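Local coordinates for MxaA (Stigmatella aurantiaca, PDB 4W4T), which probably releases the finished myxalamid product from its PKS-NRPS assembly line by NADPH-dependent reduction, as a primary alcohol, through this terminal reductase domain, at residues 64-69 with 104-109; 94-99 with 115-120; 69-74 with 292-297; 245-250 with 285-290. All coordinates share one frame; numbering follows the deposited sequence.

Interaction 1: residues 64-69 with 104-109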
# COMPACT_ATOMS: atom_id res chain seq x y z
N THR A 64 20.52 -8.55 10.67
CA THR A 64 20.20 -8.64 9.25
C THR A 64 19.59 -7.35 8.68
O THR A 64 19.21 -7.32 7.51
CB THR A 64 19.22 -9.82 8.95
OG1 THR A 64 17.98 -9.61 9.62
CG2 THR A 64 19.82 -11.16 9.40
N GLY A 65 19.51 -6.31 9.50
CA GLY A 65 18.98 -5.03 9.03
C GLY A 65 20.10 -4.04 8.71
O GLY A 65 21.27 -4.40 8.69
N PHE A 66 19.74 -2.78 8.46
CA PHE A 66 20.70 -1.78 7.98
C PHE A 66 21.59 -1.29 9.12
O PHE A 66 22.80 -1.53 9.10
CB PHE A 66 19.94 -0.61 7.32
CG PHE A 66 20.82 0.53 6.88
CD1 PHE A 66 21.90 0.32 6.04
CD2 PHE A 66 20.54 1.83 7.30
CE1 PHE A 66 22.70 1.38 5.62
CE2 PHE A 66 21.33 2.89 6.90
CZ PHE A 66 22.42 2.67 6.06
N LEU A 67 21.01 -0.64 10.13
CA LEU A 67 21.79 -0.27 11.32
C LEU A 67 22.50 -1.47 11.94
O LEU A 67 23.65 -1.38 12.35
CB LEU A 67 20.89 0.39 12.37
CG LEU A 67 21.59 0.80 13.67
CD1 LEU A 67 22.76 1.74 13.41
CD2 LEU A 67 20.58 1.44 14.59
N GLY A 68 21.79 -2.60 12.00
CA GLY A 68 22.35 -3.80 12.60
C GLY A 68 23.66 -4.27 12.00
O GLY A 68 24.53 -4.75 12.72
N ALA A 69 23.80 -4.15 10.68
CA ALA A 69 25.04 -4.53 10.00
C ALA A 69 26.22 -3.71 10.53
O ALA A 69 27.28 -4.25 10.82
CB ALA A 69 24.89 -4.35 8.50
N GLU A 104 28.03 -7.94 3.64
CA GLU A 104 28.66 -7.82 2.32
C GLU A 104 27.97 -6.74 1.49
O GLU A 104 28.63 -6.01 0.74
CB GLU A 104 28.63 -9.17 1.58
CG GLU A 104 29.74 -10.13 1.99
CD GLU A 104 29.62 -11.52 1.37
OE1 GLU A 104 28.57 -11.86 0.78
OE2 GLU A 104 30.60 -12.28 1.46
N SER A 105 26.66 -6.60 1.63
CA SER A 105 25.90 -5.64 0.85
C SER A 105 26.27 -4.19 1.19
O SER A 105 26.03 -3.29 0.39
CB SER A 105 24.40 -5.86 1.03
OG SER A 105 24.00 -5.53 2.34
N TYR A 106 26.85 -3.98 2.37
CA TYR A 106 27.26 -2.64 2.79
C TYR A 106 28.77 -2.50 2.85
O TYR A 106 29.29 -1.59 3.49
CB TYR A 106 26.64 -2.29 4.15
CG TYR A 106 25.14 -2.40 4.12
CD1 TYR A 106 24.38 -1.62 3.26
CD2 TYR A 106 24.47 -3.30 4.94
CE1 TYR A 106 23.00 -1.72 3.21
CE2 TYR A 106 23.10 -3.42 4.90
CZ TYR A 106 22.36 -2.63 4.04
OH TYR A 106 20.99 -2.74 4.00
N SER A 107 29.46 -3.43 2.19
CA SER A 107 30.92 -3.45 2.17
C SER A 107 31.54 -3.48 3.56
O SER A 107 32.58 -2.87 3.78
CB SER A 107 31.46 -2.25 1.38
OG SER A 107 30.97 -2.29 0.06
N LEU A 108 30.90 -4.20 4.48
CA LEU A 108 31.39 -4.31 5.84
C LEU A 108 32.05 -5.66 6.13
O LEU A 108 32.68 -5.83 7.17
CB LEU A 108 30.26 -4.10 6.84
CG LEU A 108 29.63 -2.71 6.90
CD1 LEU A 108 28.30 -2.78 7.63
CD2 LEU A 108 30.58 -1.74 7.59
N TRP A 109 31.90 -6.61 5.22
CA TRP A 109 32.40 -7.95 5.48
C TRP A 109 33.91 -8.11 5.27
O TRP A 109 34.47 -7.65 4.28
CB TRP A 109 31.69 -9.00 4.63
CG TRP A 109 32.16 -10.37 4.98
CD1 TRP A 109 33.00 -11.16 4.25
CD2 TRP A 109 31.88 -11.08 6.19
NE1 TRP A 109 33.24 -12.34 4.92
CE2 TRP A 109 32.56 -12.32 6.11
CE3 TRP A 109 31.11 -10.81 7.32
CZ2 TRP A 109 32.49 -13.27 7.12
CZ3 TRP A 109 31.05 -11.75 8.32
CH2 TRP A 109 31.73 -12.97 8.22
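The ring of Tyr-106 lies between two neighbours: Phe-66 CD1 stands 3.5 Å above one face, and the hydroxyl of the adjoining Ser-105 lies over the opposite face, both offset toward the rim. Phe-66 presents its edge, making a T-shaped (edge-to-face) pair with planes at 65° and centroids 5.2 Å apart. The closest atoms are Phe-66 CD1 and Tyr-106 CZ, at 3.6 Å. The phenylalanine ring reaches this position with CG anti to the backbone N (chi1 176°), and it also meets the rings of Phe-70 and Trp-256. The methyl of Ala-69 also approaches the tyrosine ring, obliquely, with CB 3.7 Å from Tyr-106 CD2. Gly-65 is the N-cap of helix 66-78 and belongs to the glycine-rich TGxxGxxG loop of the Rossmann fold, where Thr-64, Gly-65, Phe-66 and Leu-67 bind NADPH. The other side is the end of helix 92-105, closed by a Schellman motif in which Ser-107, with positive phi, is the C-prime residue: Leu-108 N bonds to Leu-103 O, and Ser-107 N to Glu-104 O at 3.1 Å. A serine in place of Tyr-106 would probably leave the Phe-66 edge without its aromatic face and open a gap beside the Ala-69 methyl. Leu-108 follows the turn, its CD1 touching Ala-69 twice: 3.7 Å from the backbone O and 3.9 Å from CB.

Interaction 2: residues 94-99 with 115-120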
# COMPACT_ATOMS: atom_id res chain seq x y z
N GLU A 94 23.09 -21.47 7.82
CA GLU A 94 22.27 -20.59 6.99
C GLU A 94 22.09 -19.23 7.65
O GLU A 94 22.04 -18.21 6.96
CB GLU A 94 20.91 -21.21 6.69
CG GLU A 94 20.98 -22.44 5.82
CD GLU A 94 19.75 -23.30 5.96
OE1 GLU A 94 18.80 -23.12 5.17
OE2 GLU A 94 19.73 -24.14 6.88
N GLY A 95 21.99 -19.21 8.98
CA GLY A 95 21.95 -17.96 9.71
C GLY A 95 23.20 -17.13 9.44
O GLY A 95 23.13 -15.94 9.10
N MSE A 96 24.36 -17.76 9.53
CA MSE A 96 25.62 -17.11 9.24
C MSE A 96 25.66 -16.59 7.84
O MSE A 96 26.15 -15.50 7.62
CB MSE A 96 26.79 -18.06 9.40
CG MSE A 96 28.11 -17.34 9.25
SE MSE A 96 28.56 -16.17 10.72
CE MSE A 96 30.48 -16.29 11.05
N ASN A 97 25.14 -17.33 6.90
CA ASN A 97 25.09 -16.84 5.52
C ASN A 97 24.28 -15.55 5.39
O ASN A 97 24.68 -14.64 4.68
CB ASN A 97 24.49 -17.89 4.58
CG ASN A 97 25.34 -19.14 4.49
OD1 ASN A 97 26.51 -19.14 4.89
ND2 ASN A 97 24.77 -20.21 3.97
N ARG A 98 23.15 -15.50 6.08
CA ARG A 98 22.32 -14.30 6.06
C ARG A 98 23.08 -13.12 6.66
O ARG A 98 23.13 -12.04 6.07
CB ARG A 98 21.01 -14.53 6.83
CG ARG A 98 20.08 -15.55 6.19
CD ARG A 98 18.67 -15.45 6.78
NE ARG A 98 18.04 -14.17 6.44
CZ ARG A 98 17.22 -13.49 7.24
NH1 ARG A 98 16.93 -13.97 8.45
NH2 ARG A 98 16.70 -12.34 6.85
N ILE A 99 23.68 -13.32 7.82
CA ILE A 99 24.44 -12.26 8.46
C ILE A 99 25.59 -11.81 7.56
O ILE A 99 25.77 -10.60 7.32
CB ILE A 99 24.95 -12.72 9.81
CG1 ILE A 99 23.76 -12.99 10.73
CG2 ILE A 99 25.85 -11.67 10.42
CD1 ILE A 99 24.10 -13.83 11.94
N PRO A 115 34.92 -15.77 12.97
CA PRO A 115 35.02 -16.45 14.27
C PRO A 115 34.23 -15.76 15.38
O PRO A 115 33.84 -16.41 16.35
CB PRO A 115 36.52 -16.40 14.58
CG PRO A 115 37.18 -16.19 13.27
CD PRO A 115 36.24 -15.37 12.47
N ARG A 116 34.00 -14.46 15.24
CA ARG A 116 33.41 -13.65 16.30
C ARG A 116 31.88 -13.76 16.38
O ARG A 116 31.29 -13.46 17.42
CB ARG A 116 33.80 -12.17 16.12
CG ARG A 116 35.31 -11.89 16.13
CD ARG A 116 35.88 -11.91 17.53
NE ARG A 116 35.18 -11.00 18.43
CZ ARG A 116 35.37 -9.68 18.48
NH1 ARG A 116 36.26 -9.10 17.69
NH2 ARG A 116 34.67 -8.95 19.33
N ILE A 117 31.26 -14.20 15.29
CA ILE A 117 29.80 -14.20 15.14
C ILE A 117 29.21 -15.58 15.44
O ILE A 117 29.67 -16.57 14.89
CB ILE A 117 29.37 -13.77 13.73
CG1 ILE A 117 29.92 -12.39 13.38
CG2 ILE A 117 27.86 -13.78 13.62
CD1 ILE A 117 29.68 -12.01 11.93
N VAL A 118 28.21 -15.63 16.31
CA VAL A 118 27.51 -16.85 16.63
C VAL A 118 26.04 -16.72 16.38
O VAL A 118 25.34 -16.12 17.21
CB VAL A 118 27.72 -17.23 18.12
CG1 VAL A 118 27.02 -18.55 18.43
CG2 VAL A 118 29.16 -17.25 18.48
N PRO A 119 25.57 -17.24 15.24
CA PRO A 119 24.15 -17.08 15.05
C PRO A 119 23.34 -17.89 16.07
O PRO A 119 23.77 -18.95 16.55
CB PRO A 119 23.90 -17.62 13.66
CG PRO A 119 25.15 -17.61 12.97
CD PRO A 119 26.24 -17.70 14.04
N VAL A 120 22.20 -17.32 16.46
CA VAL A 120 21.24 -17.99 17.30
C VAL A 120 19.98 -18.04 16.48
O VAL A 120 19.43 -17.00 16.15
CB VAL A 120 21.06 -17.24 18.65
CG1 VAL A 120 19.97 -17.93 19.52
CG2 VAL A 120 22.37 -17.15 19.40
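The backbone N of Ile-99 donates to Gly-95 O at 3.0 Å, an ordinary turn of helix 92-105 that sets both residues on the side facing strand 117-121. No hydrogen bond crosses between the segments, and the contact is made by apolar groups. Gly-95 and Pro-119 are nearest along the backbone, their CA atoms 5.8 Å apart, and the lack of a side chain on the glycine lets the proline ring settle against the helix backbone. Pro-119 CG touches Met-96 N at 3.5 Å, while its CB lies near the same nitrogen and the CD1 of Ile-99.

Met-96, modelled as selenomethionine, leaves the helix extended at chi1 (-173°) and then bends at its next two torsions, which carries its end over Ile-117. The selenium rests 3.8 Å from Ile-117 CG2, and the terminal CE is equally close to Ile-117 CB. Ile-99 touches both strand residues: its CD1 is 4.1 Å from Ile-117 CG2 and also 4.1 Å from Pro-119 CG, while its CG2 meets Ile-117 CD1 as the two isoleucines pass in opposite directions. Leu-72 of helix 66-78 packs against both isoleucines. The axes of 94-99 and 117-120 approach to 8.0 Å, their directions 118° apart. Arg-98, next to Ile-99 on the helix, binds NADPH, and the whole belongs to the beta-alpha-beta crossover formed by strand 82-87, helix 92-105 and strand 117-121 in the Rossmann fold.

Interaction 3: residues 69-74 with 292-297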
# COMPACT_ATOMS: atom_id res chain seq x y z
N ALA A 69 23.80 -4.15 10.68
CA ALA A 69 25.04 -4.53 10.00
C ALA A 69 26.22 -3.71 10.53
O ALA A 69 27.28 -4.25 10.82
CB ALA A 69 24.89 -4.35 8.50
N PHE A 70 26.03 -2.40 10.64
CA PHE A 70 27.10 -1.52 11.09
C PHE A 70 27.38 -1.71 12.57
O PHE A 70 28.53 -1.72 12.99
CB PHE A 70 26.74 -0.06 10.77
CG PHE A 70 26.69 0.22 9.30
CD1 PHE A 70 25.55 -0.08 8.56
CD2 PHE A 70 27.79 0.75 8.64
CE1 PHE A 70 25.50 0.16 7.20
CE2 PHE A 70 27.76 0.99 7.29
CZ PHE A 70 26.62 0.70 6.56
N LEU A 71 26.32 -1.90 13.35
CA LEU A 71 26.47 -2.21 14.76
C LEU A 71 27.26 -3.50 14.94
O LEU A 71 28.14 -3.59 15.80
CB LEU A 71 25.09 -2.32 15.42
CG LEU A 71 24.92 -2.14 16.92
CD1 LEU A 71 25.71 -0.94 17.44
CD2 LEU A 71 23.42 -1.96 17.23
N LEU A 72 26.98 -4.51 14.13
CA LEU A 72 27.72 -5.76 14.27
C LEU A 72 29.20 -5.55 13.96
O LEU A 72 30.07 -5.96 14.73
CB LEU A 72 27.14 -6.84 13.37
CG LEU A 72 27.93 -8.15 13.37
CD1 LEU A 72 28.16 -8.64 14.80
CD2 LEU A 72 27.23 -9.19 12.53
N GLU A 73 29.47 -4.89 12.84
CA GLU A 73 30.85 -4.70 12.42
C GLU A 73 31.59 -3.84 13.44
O GLU A 73 32.74 -4.11 13.80
CB GLU A 73 30.87 -4.12 11.00
CG GLU A 73 32.24 -4.13 10.32
CD GLU A 73 33.09 -2.95 10.72
OE1 GLU A 73 32.51 -1.97 11.24
OE2 GLU A 73 34.32 -2.99 10.50
N GLU A 74 30.90 -2.84 13.98
CA GLU A 74 31.49 -1.99 15.00
C GLU A 74 31.75 -2.74 16.32
O GLU A 74 32.77 -2.51 16.97
CB GLU A 74 30.60 -0.78 15.26
CG GLU A 74 31.21 0.25 16.19
CD GLU A 74 31.47 1.58 15.51
OE1 GLU A 74 30.79 1.87 14.50
OE2 GLU A 74 32.33 2.33 15.99
N SER A 292 28.51 4.10 15.72
CA SER A 292 29.64 4.42 16.60
C SER A 292 29.18 4.98 17.92
O SER A 292 29.74 4.65 18.96
CB SER A 292 30.62 5.40 15.94
OG SER A 292 31.35 4.76 14.91
N ALA A 293 28.15 5.83 17.90
CA ALA A 293 27.65 6.42 19.14
C ALA A 293 27.00 5.38 20.04
O ALA A 293 27.19 5.41 21.26
CB ALA A 293 26.66 7.56 18.86
N ILE A 294 26.22 4.48 19.45
CA ILE A 294 25.62 3.39 20.23
C ILE A 294 26.71 2.64 21.00
O ILE A 294 26.61 2.47 22.22
CB ILE A 294 24.86 2.41 19.34
CG1 ILE A 294 23.60 3.06 18.78
CG2 ILE A 294 24.51 1.13 20.13
CD1 ILE A 294 22.88 2.20 17.75
N VAL A 295 27.74 2.22 20.29
CA VAL A 295 28.78 1.41 20.92
C VAL A 295 29.54 2.26 21.94
O VAL A 295 29.75 1.82 23.06
CB VAL A 295 29.74 0.80 19.89
CG1 VAL A 295 30.93 0.12 20.58
CG2 VAL A 295 29.00 -0.20 19.01
N ASP A 296 29.92 3.47 21.60
CA ASP A 296 30.60 4.35 22.51
C ASP A 296 29.81 4.57 23.78
O ASP A 296 30.32 4.43 24.82
CB ASP A 296 30.91 5.69 21.85
CG ASP A 296 32.15 5.64 21.00
OD1 ASP A 296 32.92 4.71 21.08
OD2 ASP A 296 32.42 6.56 20.28
N LEU A 297 28.55 4.92 23.65
CA LEU A 297 27.72 5.22 24.82
C LEU A 297 27.49 3.96 25.66
O LEU A 297 27.42 4.03 26.88
CB LEU A 297 26.37 5.80 24.40
CG LEU A 297 26.45 7.22 23.82
CD1 LEU A 297 25.19 7.52 23.01
CD2 LEU A 297 26.64 8.24 24.94
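Leu-71 is the first residue of 69-74 to meet 292-297, its CD1 reaching Ile-294 CG2 at 3.6 Å and Val-295 CG2 at 3.7 Å. The two segments belong to helices 66-78 and 287-298 of the Rossmann fold; the axes of 69-74 and 292-297 come within 9.7 Å and cross at -46°. The CG of Leu-71 points away from its own backbone N (chi1 -158°), which brings one methyl against the two branched side chains, crossing Ile-294 at about a right angle and running past Val-295 in the opposite direction.

One turn on, Glu-74 continues the contact in two ways. Its CG lies 3.6 Å from Val-295 CG2, so the aliphatic part joins the apolar packing, and a bend at chi2 (116°) carries the carboxylate to Ser-292. This acid is buried, and several groups hold it: Arg-78 forms a salt bridge to OE2, and Ser-291 OG bonds to OE1. Arg-78 also pairs with Asp-296, which probably offsets the repulsion between the two nearby carboxylates. Ser-292 OG lies 2.8 Å from Glu-74 OE2 and is also within hydrogen-bonding reach of Asp-288 O.

Interaction 4: residues 245-250 with 285-290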
# COMPACT_ATOMS: atom_id res chain seq x y z
N GLY A 245 17.72 9.24 15.10
CA GLY A 245 16.83 10.02 14.26
C GLY A 245 16.59 9.33 12.93
O GLY A 245 16.39 8.12 12.87
N ARG A 246 16.62 10.11 11.86
CA ARG A 246 16.46 9.56 10.52
C ARG A 246 17.82 9.06 10.05
O ARG A 246 18.72 9.85 9.72
CB ARG A 246 15.91 10.62 9.57
CG ARG A 246 15.89 10.19 8.12
CD ARG A 246 15.31 11.30 7.23
NE ARG A 246 13.89 11.53 7.47
CZ ARG A 246 13.38 12.66 7.94
NH1 ARG A 246 14.20 13.67 8.23
NH2 ARG A 246 12.07 12.79 8.12
N VAL A 247 17.98 7.74 10.02
CA VAL A 247 19.29 7.13 9.80
C VAL A 247 19.57 7.00 8.31
O VAL A 247 18.86 6.29 7.60
CB VAL A 247 19.38 5.74 10.47
CG1 VAL A 247 20.71 5.08 10.14
CG2 VAL A 247 19.18 5.88 11.97
N THR A 248 20.61 7.70 7.84
CA THR A 248 20.90 7.77 6.41
C THR A 248 22.21 7.05 6.07
O THR A 248 22.82 6.43 6.93
CB THR A 248 20.96 9.25 5.92
OG1 THR A 248 21.98 9.96 6.63
CG2 THR A 248 19.61 9.93 6.19
N GLY A 249 22.64 7.15 4.81
CA GLY A 249 23.78 6.39 4.32
C GLY A 249 25.08 6.58 5.08
O GLY A 249 25.26 7.55 5.81
N HIS A 250 25.99 5.62 4.92
CA HIS A 250 27.33 5.75 5.47
C HIS A 250 28.03 6.97 4.84
O HIS A 250 28.02 7.10 3.63
CB HIS A 250 28.14 4.49 5.21
CG HIS A 250 29.44 4.44 5.94
ND1 HIS A 250 30.57 5.09 5.50
CD2 HIS A 250 29.80 3.81 7.09
CE1 HIS A 250 31.56 4.87 6.34
NE2 HIS A 250 31.12 4.09 7.32
N THR A 285 20.98 11.64 9.69
CA THR A 285 21.99 11.15 10.61
C THR A 285 22.68 9.92 10.02
O THR A 285 22.10 8.83 10.02
CB THR A 285 21.36 10.78 11.96
OG1 THR A 285 20.54 11.87 12.42
CG2 THR A 285 22.44 10.50 12.98
N PRO A 286 23.90 10.09 9.49
CA PRO A 286 24.58 8.97 8.84
C PRO A 286 24.74 7.74 9.75
O PRO A 286 25.05 7.87 10.93
CB PRO A 286 25.95 9.55 8.50
CG PRO A 286 25.66 11.02 8.26
CD PRO A 286 24.64 11.36 9.32
N VAL A 287 24.55 6.56 9.18
CA VAL A 287 24.56 5.31 9.96
C VAL A 287 25.90 5.06 10.68
O VAL A 287 25.91 4.46 11.77
CB VAL A 287 24.21 4.10 9.08
CG1 VAL A 287 25.32 3.80 8.07
CG2 VAL A 287 23.90 2.87 9.96
N ASP A 288 27.01 5.55 10.12
CA ASP A 288 28.30 5.36 10.80
C ASP A 288 28.38 6.16 12.10
O ASP A 288 29.02 5.73 13.07
CB ASP A 288 29.51 5.68 9.90
CG ASP A 288 29.35 6.96 9.07
OD1 ASP A 288 28.25 7.22 8.55
OD2 ASP A 288 30.37 7.70 8.93
N TYR A 289 27.69 7.29 12.18
CA TYR A 289 27.61 8.01 13.45
C TYR A 289 26.72 7.29 14.46
O TYR A 289 27.06 7.19 15.64
CB TYR A 289 27.12 9.44 13.24
CG TYR A 289 26.83 10.15 14.54
CD1 TYR A 289 27.86 10.51 15.41
CD2 TYR A 289 25.52 10.46 14.91
CE1 TYR A 289 27.60 11.15 16.59
CE2 TYR A 289 25.24 11.11 16.08
CZ TYR A 289 26.28 11.45 16.93
OH TYR A 289 26.01 12.10 18.10
N VAL A 290 25.54 6.83 14.02
CA VAL A 290 24.63 6.16 14.93
C VAL A 290 25.29 4.91 15.51
O VAL A 290 25.29 4.72 16.73
CB VAL A 290 23.32 5.77 14.24
CG1 VAL A 290 22.40 5.09 15.23
CG2 VAL A 290 22.65 7.01 13.66
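Thr-248 N donates to Thr-285 O at 2.9 Å, while Thr-285 N donates to Arg-246 O, also at 2.9 Å, and both bonds are nearly straight at the hydrogen (165° and 160°). These bonds pair the strands in parallel, Val-247 with Thr-285 and Thr-248 with Pro-286. A third bond, Val-287 N to Thr-248 O at 2.8 Å, is more bent and ties in the first turn of helix 287-298, whose N-cap is Pro-286. Thr-248 OG1 hydrogen-bonds with Tyr-406 OH.

Further on, the His-250 ring stacks on the carboxylate of Asp-288: Asp-288 CG sits 3.7 Å above the centre of one face, with the planes 25° apart. His-250 ND1 is held by the backbone N atoms of Arg-252 and Thr-253, and Asp-288 OD2 bonds to Ser-251. Were His-250 an alanine, the Asp-288 carboxylate would probably lose the ring stacked on it, and the N-H groups of Arg-252 and Thr-253 their acceptor.

Val-247 completes the apolar side, its CG1 3.8 Å from Val-287 CB and its CG2 4.0 Å from Val-290 CG2. Beyond, Val-287 and Val-290 pack on helix 66-78, while strand 239-248 continues the parallel sheet to strand 307-310.

How the interactions relate
Interactions 2, 3 and 4 are buried, whereas interaction 1 is a surface contact that includes part of the NADPH-binding loop. Helix 92-105 serves interactions 1 and 2, helix 66-78 serves 1 and 3, and helix 287-298 serves 3 and 4. Interactions 2 and 4 reach the same sheet with centres 24 Å apart and do not touch. Leu-72, on the helix of interaction 3, packs on both isoleucines of 2, while Phe-70 touches His-250 and Val-287 of 4. The chemistry follows the place: aromatic edge-to-face packing in 1, purely apolar helix-on-strand packing in 2, a buried carboxylate between helices in 3, and in 4 a short parallel strand pairing running into a helix, with a histidine-carboxylate stack.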